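PDB 6RBN: Afp3 from Serratia entomophila, which probably builds the contractile sheath, together with related sheath subunits, that surrounds the inner tube of the anti-feeding prophage, a contractile injection system. Local coordinates for residues M20-S25 and F119-P125; V277-T281 and P291-N297; N315-V321 and W333-Q338. One frame throughout, in Å; residues are numbered along the deposited sequence.

In the fold
The three contacts run as a chain of neighbours through the protein and follow one another in sequence. Contact 1 joins the loop at 20-25 to the turn after helix 111-120, and its centre lies about 12 Å from that of contact 2. The two meet where Asn121 OD1 accepts a probable hydrogen bond from Asn297 N at 2.9 Å. Contacts 2 and 3 both belong to the subtilisin-like sheath domain, with centres about 15 Å apart; there Asn293 and Ala292 pack against Trp333, Gly334 and Ser335. Contacts 1 and 3 do not touch, their nearest atoms being about 13 Å apart. Residues of all three reach the Afp2 chain, and contact 3 also meets a second Afp3 subunit.

Contact 1 (M20-S25 and F119-P125); sequences MSVSAS and FQNGGGP
The glycine-rich turn Gly122-Gly123-Gly124 carries the chain from helix 111-120 toward strand 127-130, and the extended loop 20-25 passes over it, with Val22 and Gly123 facing each other at 4.7 Å between their CA atoms. Val22 sits at the crossing. Its CG2 branch, set trans to the backbone N, drops between the turn and the aromatic ring, 3.6 Å from Gly124 N and 3.9 Å from Phe119 CE1. The valine and phenylalanine side chains lie alongside each other and point the same way. Because Gly123 carries no side chain, the same methyl also comes to 4.1 Å from Gly123 CA.

At the other end of the loop, Met20 lies nearly at right angles to Phe119. A bend at its last torsion (chi3 67°) swings the terminal CE inward, where it rests 3.7 Å from Phe119 CB and equally close to Gln120 CG. Trp53 of helix 53-59 touches both Met20 and Phe119, extending this apolar patch. Beyond Val22, the Ser23 hydroxyl hangs over the turn, with OG 3.2 Å from Gly123 O. Val22 also packs on Asp316 of the neighbouring Afp2 chain. With no clear hydrogen bond crossing between the segments, methyl groups meet Phe119, the Gln120 methylene and bare glycine backbone, and the hold comes mainly from shape and apolar contact rather than from directional bonds.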
loop_
_atom_site.group_PDB
_atom_site.type_symbol
_atom_site.label_atom_id
_atom_site.label_comp_id
_atom_site.label_asym_id
_atom_site.label_seq_id
_atom_site.Cartn_x
_atom_site.Cartn_y
_atom_site.Cartn_z
ATOM N N MET D 20 -30.278 -47.789 38.840
ATOM C CA MET D 20 -29.958 -46.588 39.589
ATOM C C MET D 20 -28.869 -45.809 38.873
ATOM O O MET D 20 -27.889 -46.382 38.388
ATOM C CB MET D 20 -29.511 -46.940 40.999
ATOM C CG MET D 20 -30.587 -47.614 41.808
ATOM S SD MET D 20 -29.962 -48.091 43.407
ATOM C CE MET D 20 -29.716 -46.462 44.063
ATOM N N SER D 21 -29.045 -44.498 38.818
ATOM C CA SER D 21 -28.104 -43.610 38.157
ATOM C C SER D 21 -26.973 -43.239 39.104
ATOM O O SER D 21 -27.119 -43.262 40.329
ATOM C CB SER D 21 -28.810 -42.349 37.662
ATOM O OG SER D 21 -29.295 -41.585 38.750
ATOM N N VAL D 22 -25.830 -42.901 38.517
ATOM C CA VAL D 22 -24.649 -42.497 39.263
ATOM C C VAL D 22 -24.133 -41.193 38.663
ATOM O O VAL D 22 -24.227 -40.964 37.454
ATOM C CB VAL D 22 -23.574 -43.624 39.270
ATOM C CG1 VAL D 22 -23.075 -43.951 37.869
ATOM C CG2 VAL D 22 -22.414 -43.300 40.208
ATOM N N SER D 23 -23.649 -40.306 39.528
ATOM C CA SER D 23 -23.103 -39.035 39.098
ATOM C C SER D 23 -21.582 -39.121 39.048
ATOM O O SER D 23 -20.980 -40.149 39.361
ATOM C CB SER D 23 -23.559 -37.911 40.030
ATOM O OG SER D 23 -22.986 -38.053 41.314
ATOM N N ALA D 24 -20.953 -38.022 38.643
ATOM C CA ALA D 24 -19.502 -37.930 38.569
ATOM C C ALA D 24 -19.045 -36.769 39.437
ATOM O O ALA D 24 -19.542 -35.648 39.292
ATOM C CB ALA D 24 -19.034 -37.742 37.126
ATOM N N SER D 25 -18.108 -37.040 40.342
ATOM C CA SER D 25 -17.551 -36.006 41.196
ATOM C C SER D 25 -16.120 -36.379 41.544
ATOM O O SER D 25 -15.754 -37.556 41.544
ATOM C CB SER D 25 -18.378 -35.817 42.471
ATOM O OG SER D 25 -18.312 -36.969 43.291
ATOM N N PHE D 119 -26.510 -43.794 46.388
ATOM C CA PHE D 119 -26.614 -43.464 44.973
ATOM C C PHE D 119 -27.914 -42.729 44.661
ATOM O O PHE D 119 -28.015 -42.050 43.634
ATOM C CB PHE D 119 -26.487 -44.722 44.120
ATOM C CG PHE D 119 -25.122 -45.341 44.145
ATOM C CD1 PHE D 119 -24.079 -44.773 43.440
ATOM C CD2 PHE D 119 -24.892 -46.512 44.837
ATOM C CE1 PHE D 119 -22.826 -45.341 43.455
ATOM C CE2 PHE D 119 -23.640 -47.087 44.855
ATOM C CZ PHE D 119 -22.608 -46.499 44.162
ATOM N N GLN D 120 -28.923 -42.854 45.529
ATOM C CA GLN D 120 -30.139 -42.064 45.350
ATOM C C GLN D 120 -29.922 -40.600 45.705
ATOM O O GLN D 120 -30.668 -39.735 45.238
ATOM C CB GLN D 120 -31.285 -42.627 46.188
ATOM C CG GLN D 120 -31.879 -43.910 45.656
ATOM C CD GLN D 120 -32.970 -44.457 46.550
ATOM O OE1 GLN D 120 -33.288 -43.875 47.584
ATOM N NE2 GLN D 120 -33.535 -45.593 46.164
ATOM N N ASN D 121 -28.925 -40.305 46.529
ATOM C CA ASN D 121 -28.660 -38.949 46.980
ATOM C C ASN D 121 -27.480 -38.305 46.267
ATOM O O ASN D 121 -27.013 -37.252 46.706
ATOM C CB ASN D 121 -28.417 -38.946 48.487
ATOM C CG ASN D 121 -29.676 -39.199 49.273
ATOM O OD1 ASN D 121 -30.714 -38.609 49.005
ATOM N ND2 ASN D 121 -29.598 -40.099 50.235
ATOM N N GLY D 122 -26.997 -38.901 45.184
ATOM C CA GLY D 122 -25.797 -38.421 44.529
ATOM C C GLY D 122 -24.658 -39.410 44.659
ATOM O O GLY D 122 -24.018 -39.500 45.707
ATOM N N GLY D 123 -24.390 -40.157 43.591
ATOM C CA GLY D 123 -23.442 -41.249 43.629
ATOM C C GLY D 123 -21.998 -40.796 43.545
ATOM O O GLY D 123 -21.656 -39.632 43.761
ATOM N N GLY D 124 -21.134 -41.756 43.233
ATOM C CA GLY D 124 -19.719 -41.510 43.130
ATOM C C GLY D 124 -18.937 -42.778 42.862
ATOM O O GLY D 124 -19.505 -43.857 42.686
ATOM N N PRO D 125 -17.607 -42.664 42.807
ATOM C CA PRO D 125 -16.783 -43.868 42.588
ATOM C C PRO D 125 -16.790 -44.843 43.756
ATOM O O PRO D 125 -16.492 -46.025 43.548
ATOM C CB PRO D 125 -15.387 -43.284 42.330
ATOM C CG PRO D 125 -15.639 -41.893 41.847
ATOM C CD PRO D 125 -16.830 -41.426 42.625
#

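Contact 2 (V277-T281 and P291-N297); sequences VYGKT and PANVVLN
Val277 O is gripped twice from the next turn of its helix, by Thr281 N at 3.1 Å and by Thr281 OG1 at 2.7 Å. The hydroxyl approaches almost head-on to the carbonyl, with a C=O...OG1 angle of 170°. The threonine torsion explains the reach: at chi1 -57° OG1 lies beside its own backbone N and turns back along the helix. The outer flank of that hydroxyl then meets the loop 291-297, where Val294 CG2 lies 3.5 Å from Thr281 OG1.

Val294 uses both its methyls. While CG2 faces the threonine, the side chains of Val294 and Val277 run past each other in opposite directions, with CG1 of Val294 3.8 Å from Val277 CG1. That Val277 methyl is shared, since Leu296 reaches in at about a right angle and brings its CD2 to 3.7 Å from Val277 CG1. The long aliphatic part of Lys280 passes by the same patch, CD 4.3 Å from Val294 CG1, on its way toward Asn297.

At the other end of the contact, Pro291 packs on Tyr278 and Thr281. The proline crosses the tyrosine at a slant, its CG 3.5 Å from Tyr278 CE1, and its CB also approaches Thr281 OG1. The polar end of the tyrosine is held elsewhere, OH hydrogen-bonding to Tyr207 OH. Asn293, on the far side of the loop, packs against Asn268 of the Afp2 chain. Leu296 is tied by backbone hydrogen bonding to Leu330 of strand 329-332. This is a helix-to-strand connection of the subtilisin-like domain: after helix 271-284 the chain doubles back and packs against the helix flank before entering strand 301-302.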
loop_
_atom_site.group_PDB
_atom_site.type_symbol
_atom_site.label_atom_id
_atom_site.label_comp_id
_atom_site.label_asym_id
_atom_site.label_seq_id
_atom_site.Cartn_x
_atom_site.Cartn_y
_atom_site.Cartn_z
ATOM N N VAL D 277 -24.959 -36.425 49.647
ATOM C CA VAL D 277 -25.371 -35.048 49.388
ATOM C C VAL D 277 -24.172 -34.116 49.316
ATOM O O VAL D 277 -24.313 -32.953 48.925
ATOM C CB VAL D 277 -26.383 -34.559 50.442
ATOM C CG1 VAL D 277 -27.544 -35.525 50.555
ATOM C CG2 VAL D 277 -25.713 -34.306 51.771
ATOM N N TYR D 278 -22.985 -34.585 49.706
ATOM C CA TYR D 278 -21.785 -33.805 49.426
ATOM C C TYR D 278 -21.468 -33.827 47.940
ATOM O O TYR D 278 -21.102 -32.804 47.358
ATOM C CB TYR D 278 -20.579 -34.308 50.218
ATOM C CG TYR D 278 -20.552 -33.958 51.687
ATOM C CD1 TYR D 278 -21.579 -33.246 52.284
ATOM C CD2 TYR D 278 -19.438 -34.256 52.453
ATOM C CE1 TYR D 278 -21.531 -32.922 53.625
ATOM C CE2 TYR D 278 -19.376 -33.916 53.781
ATOM C CZ TYR D 278 -20.422 -33.247 54.361
ATOM O OH TYR D 278 -20.365 -32.911 55.689
ATOM N N GLY D 279 -21.598 -34.995 47.310
ATOM C CA GLY D 279 -21.328 -35.089 45.886
ATOM C C GLY D 279 -22.372 -34.384 45.045
ATOM O O GLY D 279 -22.080 -33.906 43.947
ATOM N N LYS D 280 -23.605 -34.313 45.545
ATOM C CA LYS D 280 -24.645 -33.571 44.845
ATOM C C LYS D 280 -24.414 -32.070 44.949
ATOM O O LYS D 280 -24.611 -31.335 43.977
ATOM C CB LYS D 280 -26.015 -33.940 45.406
ATOM C CG LYS D 280 -27.175 -33.308 44.677
ATOM C CD LYS D 280 -28.484 -33.595 45.376
ATOM C CE LYS D 280 -28.926 -35.021 45.153
ATOM N NZ LYS D 280 -30.265 -35.262 45.745
ATOM N N THR D 281 -23.988 -31.600 46.123
ATOM C CA THR D 281 -23.800 -30.169 46.336
ATOM C C THR D 281 -22.560 -29.665 45.608
ATOM O O THR D 281 -22.570 -28.578 45.019
ATOM C CB THR D 281 -23.707 -29.880 47.834
ATOM O OG1 THR D 281 -24.889 -30.365 48.480
ATOM C CG2 THR D 281 -23.587 -28.394 48.106
ATOM N N PRO D 291 -23.181 -27.530 52.540
ATOM C CA PRO D 291 -24.098 -28.641 52.204
ATOM C C PRO D 291 -25.181 -28.836 53.258
ATOM O O PRO D 291 -25.276 -29.868 53.927
ATOM C CB PRO D 291 -23.141 -29.832 52.124
ATOM C CG PRO D 291 -22.069 -29.486 53.086
ATOM C CD PRO D 291 -21.884 -28.015 53.035
ATOM N N ALA D 292 -26.036 -27.823 53.427
ATOM C CA ALA D 292 -26.961 -27.851 54.551
ATOM C C ALA D 292 -28.351 -27.317 54.215
ATOM O O ALA D 292 -28.996 -26.717 55.080
ATOM C CB ALA D 292 -26.373 -27.080 55.728
ATOM N N ASN D 293 -28.823 -27.486 52.984
ATOM C CA ASN D 293 -30.246 -27.347 52.697
ATOM C C ASN D 293 -30.726 -28.419 51.734
ATOM O O ASN D 293 -31.706 -28.201 51.017
ATOM C CB ASN D 293 -30.603 -25.975 52.121
ATOM C CG ASN D 293 -30.774 -24.921 53.182
ATOM O OD1 ASN D 293 -31.356 -25.179 54.225
ATOM N ND2 ASN D 293 -30.288 -23.722 52.910
ATOM N N VAL D 294 -30.072 -29.552 51.697
ATOM C CA VAL D 294 -30.411 -30.608 50.757
ATOM C C VAL D 294 -31.469 -31.495 51.388
ATOM O O VAL D 294 -31.327 -31.938 52.531
ATOM C CB VAL D 294 -29.155 -31.407 50.370
ATOM C CG1 VAL D 294 -29.501 -32.516 49.389
ATOM C CG2 VAL D 294 -28.107 -30.481 49.787
ATOM N N VAL D 295 -32.543 -31.740 50.651
ATOM C CA VAL D 295 -33.600 -32.635 51.092
ATOM C C VAL D 295 -33.178 -34.062 50.783
ATOM O O VAL D 295 -32.805 -34.377 49.646
ATOM C CB VAL D 295 -34.933 -32.285 50.415
ATOM C CG1 VAL D 295 -36.012 -33.268 50.816
ATOM C CG2 VAL D 295 -35.343 -30.874 50.768
ATOM N N LEU D 296 -33.227 -34.926 51.791
ATOM C CA LEU D 296 -32.739 -36.291 51.658
ATOM C C LEU D 296 -33.749 -37.129 50.884
ATOM O O LEU D 296 -34.898 -37.273 51.309
ATOM C CB LEU D 296 -32.485 -36.891 53.037
ATOM C CG LEU D 296 -31.431 -36.181 53.887
ATOM C CD1 LEU D 296 -31.366 -36.783 55.274
ATOM C CD2 LEU D 296 -30.081 -36.239 53.221
ATOM N N ASN D 297 -33.321 -37.681 49.751
ATOM C CA ASN D 297 -34.172 -38.564 48.972
ATOM C C ASN D 297 -34.214 -39.945 49.608
ATOM O O ASN D 297 -33.391 -40.287 50.461
ATOM C CB ASN D 297 -33.668 -38.678 47.536
ATOM C CG ASN D 297 -33.793 -37.387 46.773
ATOM O OD1 ASN D 297 -34.791 -36.677 46.888
ATOM N ND2 ASN D 297 -32.778 -37.071 45.982
#

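Contact 3 (N315-V321 and W333-Q338); sequences NPKGINV and WGSRTQ
Val321 and Trp333 stand at the base of the beta hairpin formed by strands 322-325 and 329-332, and the loops that enter and leave it, within the subtilisin-like domain, remain together through residues 315-320 and 334-338.

Hydrogen bonding comes first. The Asn320 side-chain amide behaves like a peptide group laid against Arg336: its OD1 accepts from Arg336 N at 3.0 Å, and its ND2 donates to Arg336 O at 2.6 Å. Both bonds are nearly straight; the one from ND2 also lies in the plane of the amide and of the carbonyl, while Arg336 N comes in tilted to the carbonyl plane of the asparagine. Together they fix the rotation of the amide. At chi1 -64° CG sits beside the backbone N, which sends the amide across to the other loop. ND2 has a further, weak bond to Val206 O. Nearer the hairpin, Trp333 N makes a weak bond to Val321 O at 3.1 Å.

Charged and polar side chains form a second group. Arg336 stretches out past Asn315, its CD 3.3 Å from Asn315 O. The guanidinium and amide planes are 81° apart, and ND2 of Asn315 lies at the guanidinium edge, near its plane. The clear polar partners of both lie elsewhere: Arg336 NH2 forms a salt bridge with Glu439, and Asn315 ND2 donates to Ser6 O of a second Afp3 subunit.

Trp333 CB rests on Val321 O at 3.3 Å, while its indole turns away from loop 315-321, meets Phe325 edge-to-face and packs on Pro8 of that second subunit.

Last is a carbon donor: Gly318, bare of side chain, lies close against the opposing backbone, its CA making a CH...O contact with Thr337 O at 3.5 Å, with 131° at the hydrogen.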
loop_
_atom_site.group_PDB
_atom_site.type_symbol
_atom_site.label_atom_id
_atom_site.label_comp_id
_atom_site.label_asym_id
_atom_site.label_seq_id
_atom_site.Cartn_x
_atom_site.Cartn_y
_atom_site.Cartn_z
ATOM N N ASN D 315 -25.770 -27.167 68.452
ATOM C CA ASN D 315 -25.125 -26.457 67.351
ATOM C C ASN D 315 -23.905 -25.623 67.754
ATOM O O ASN D 315 -23.054 -25.369 66.895
ATOM C CB ASN D 315 -26.103 -25.544 66.619
ATOM C CG ASN D 315 -25.641 -25.219 65.209
ATOM O OD1 ASN D 315 -24.764 -25.881 64.659
ATOM N ND2 ASN D 315 -26.167 -24.151 64.653
ATOM N N PRO D 316 -23.733 -25.157 69.030
ATOM C CA PRO D 316 -22.375 -24.738 69.422
ATOM C C PRO D 316 -21.476 -25.888 69.861
ATOM O O PRO D 316 -20.659 -25.758 70.777
ATOM C CB PRO D 316 -22.629 -23.766 70.581
ATOM C CG PRO D 316 -23.990 -23.278 70.369
ATOM C CD PRO D 316 -24.739 -24.452 69.846
ATOM N N LYS D 317 -21.631 -27.008 69.166
ATOM C CA LYS D 317 -20.668 -28.065 68.935
ATOM C C LYS D 317 -20.915 -28.472 67.491
ATOM O O LYS D 317 -21.882 -28.025 66.873
ATOM C CB LYS D 317 -20.855 -29.254 69.888
ATOM C CG LYS D 317 -20.589 -28.958 71.349
ATOM C CD LYS D 317 -20.759 -30.194 72.207
ATOM C CE LYS D 317 -22.221 -30.561 72.351
ATOM N NZ LYS D 317 -22.954 -29.514 73.107
ATOM N N GLY D 318 -20.061 -29.309 66.931
ATOM C CA GLY D 318 -20.403 -29.735 65.591
ATOM C C GLY D 318 -21.274 -30.966 65.646
ATOM O O GLY D 318 -20.757 -32.081 65.680
ATOM N N ILE D 319 -22.599 -30.800 65.641
ATOM C CA ILE D 319 -23.515 -31.925 65.751
ATOM C C ILE D 319 -24.394 -32.068 64.513
ATOM O O ILE D 319 -24.691 -33.192 64.095
ATOM C CB ILE D 319 -24.364 -31.837 67.037
ATOM C CG1 ILE D 319 -23.450 -31.726 68.258
ATOM C CG2 ILE D 319 -25.163 -33.093 67.244
ATOM C CD1 ILE D 319 -22.495 -32.891 68.438
ATOM N N ASN D 320 -24.814 -30.948 63.909
ATOM C CA ASN D 320 -25.354 -30.877 62.542
ATOM C C ASN D 320 -26.609 -31.743 62.374
ATOM O O ASN D 320 -26.608 -32.773 61.703
ATOM C CB ASN D 320 -24.286 -31.262 61.516
ATOM C CG ASN D 320 -23.125 -30.306 61.502
ATOM O OD1 ASN D 320 -23.300 -29.102 61.649
ATOM N ND2 ASN D 320 -21.926 -30.835 61.321
ATOM N N VAL D 321 -27.667 -31.304 63.042
ATOM C CA VAL D 321 -28.881 -32.097 63.180
ATOM C C VAL D 321 -29.610 -32.216 61.842
ATOM O O VAL D 321 -29.758 -31.251 61.094
ATOM C CB VAL D 321 -29.777 -31.465 64.258
ATOM C CG1 VAL D 321 -31.049 -32.229 64.406
ATOM C CG2 VAL D 321 -29.038 -31.402 65.580
ATOM N N TRP D 333 -29.289 -29.935 58.311
ATOM C CA TRP D 333 -29.475 -28.605 58.887
ATOM C C TRP D 333 -28.318 -28.343 59.846
ATOM O O TRP D 333 -28.401 -28.669 61.032
ATOM C CB TRP D 333 -30.827 -28.531 59.580
ATOM C CG TRP D 333 -31.308 -27.176 59.934
ATOM C CD1 TRP D 333 -31.344 -26.620 61.169
ATOM C CD2 TRP D 333 -31.864 -26.207 59.041
ATOM N NE1 TRP D 333 -31.876 -25.358 61.108
ATOM C CE2 TRP D 333 -32.200 -25.082 59.807
ATOM C CE3 TRP D 333 -32.098 -26.181 57.666
ATOM C CZ2 TRP D 333 -32.761 -23.942 59.246
ATOM C CZ3 TRP D 333 -32.654 -25.049 57.114
ATOM C CH2 TRP D 333 -32.978 -23.946 57.900
ATOM N N GLY D 334 -27.256 -27.735 59.328
ATOM C CA GLY D 334 -26.051 -27.503 60.094
ATOM C C GLY D 334 -24.814 -27.801 59.277
ATOM O O GLY D 334 -24.760 -28.820 58.584
ATOM N N SER D 335 -23.815 -26.925 59.340
ATOM C CA SER D 335 -22.606 -27.077 58.540
ATOM C C SER D 335 -21.365 -26.714 59.349
ATOM O O SER D 335 -20.489 -25.986 58.887
ATOM C CB SER D 335 -22.690 -26.233 57.274
ATOM O OG SER D 335 -22.689 -24.857 57.598
ATOM N N ARG D 336 -21.270 -27.220 60.575
ATOM C CA ARG D 336 -20.112 -26.979 61.420
ATOM C C ARG D 336 -19.258 -28.229 61.580
ATOM O O ARG D 336 -19.747 -29.357 61.496
ATOM C CB ARG D 336 -20.516 -26.477 62.806
ATOM C CG ARG D 336 -20.836 -25.003 62.872
ATOM C CD ARG D 336 -21.104 -24.602 64.305
ATOM N NE ARG D 336 -21.148 -23.155 64.484
ATOM C CZ ARG D 336 -22.244 -22.420 64.369
ATOM N NH1 ARG D 336 -23.387 -23.001 64.057
ATOM N NH2 ARG D 336 -22.196 -21.108 64.549
ATOM N N THR D 337 -17.968 -28.001 61.816
ATOM C CA THR D 337 -17.013 -29.046 62.143
ATOM C C THR D 337 -16.821 -29.118 63.655
ATOM O O THR D 337 -17.427 -28.370 64.423
ATOM C CB THR D 337 -15.676 -28.791 61.447
ATOM O OG1 THR D 337 -15.132 -27.545 61.895
ATOM C CG2 THR D 337 -15.850 -28.741 59.947
ATOM N N GLN D 338 -15.953 -30.030 64.091
ATOM C CA GLN D 338 -15.645 -30.170 65.507
ATOM C C GLN D 338 -14.747 -29.064 66.039
ATOM O O GLN D 338 -14.683 -28.873 67.256
ATOM C CB GLN D 338 -14.981 -31.519 65.765
ATOM C CG GLN D 338 -15.911 -32.692 65.666
ATOM C CD GLN D 338 -16.934 -32.675 66.765
ATOM O OE1 GLN D 338 -18.108 -32.453 66.525
ATOM N NE2 GLN D 338 -16.484 -32.886 67.989
#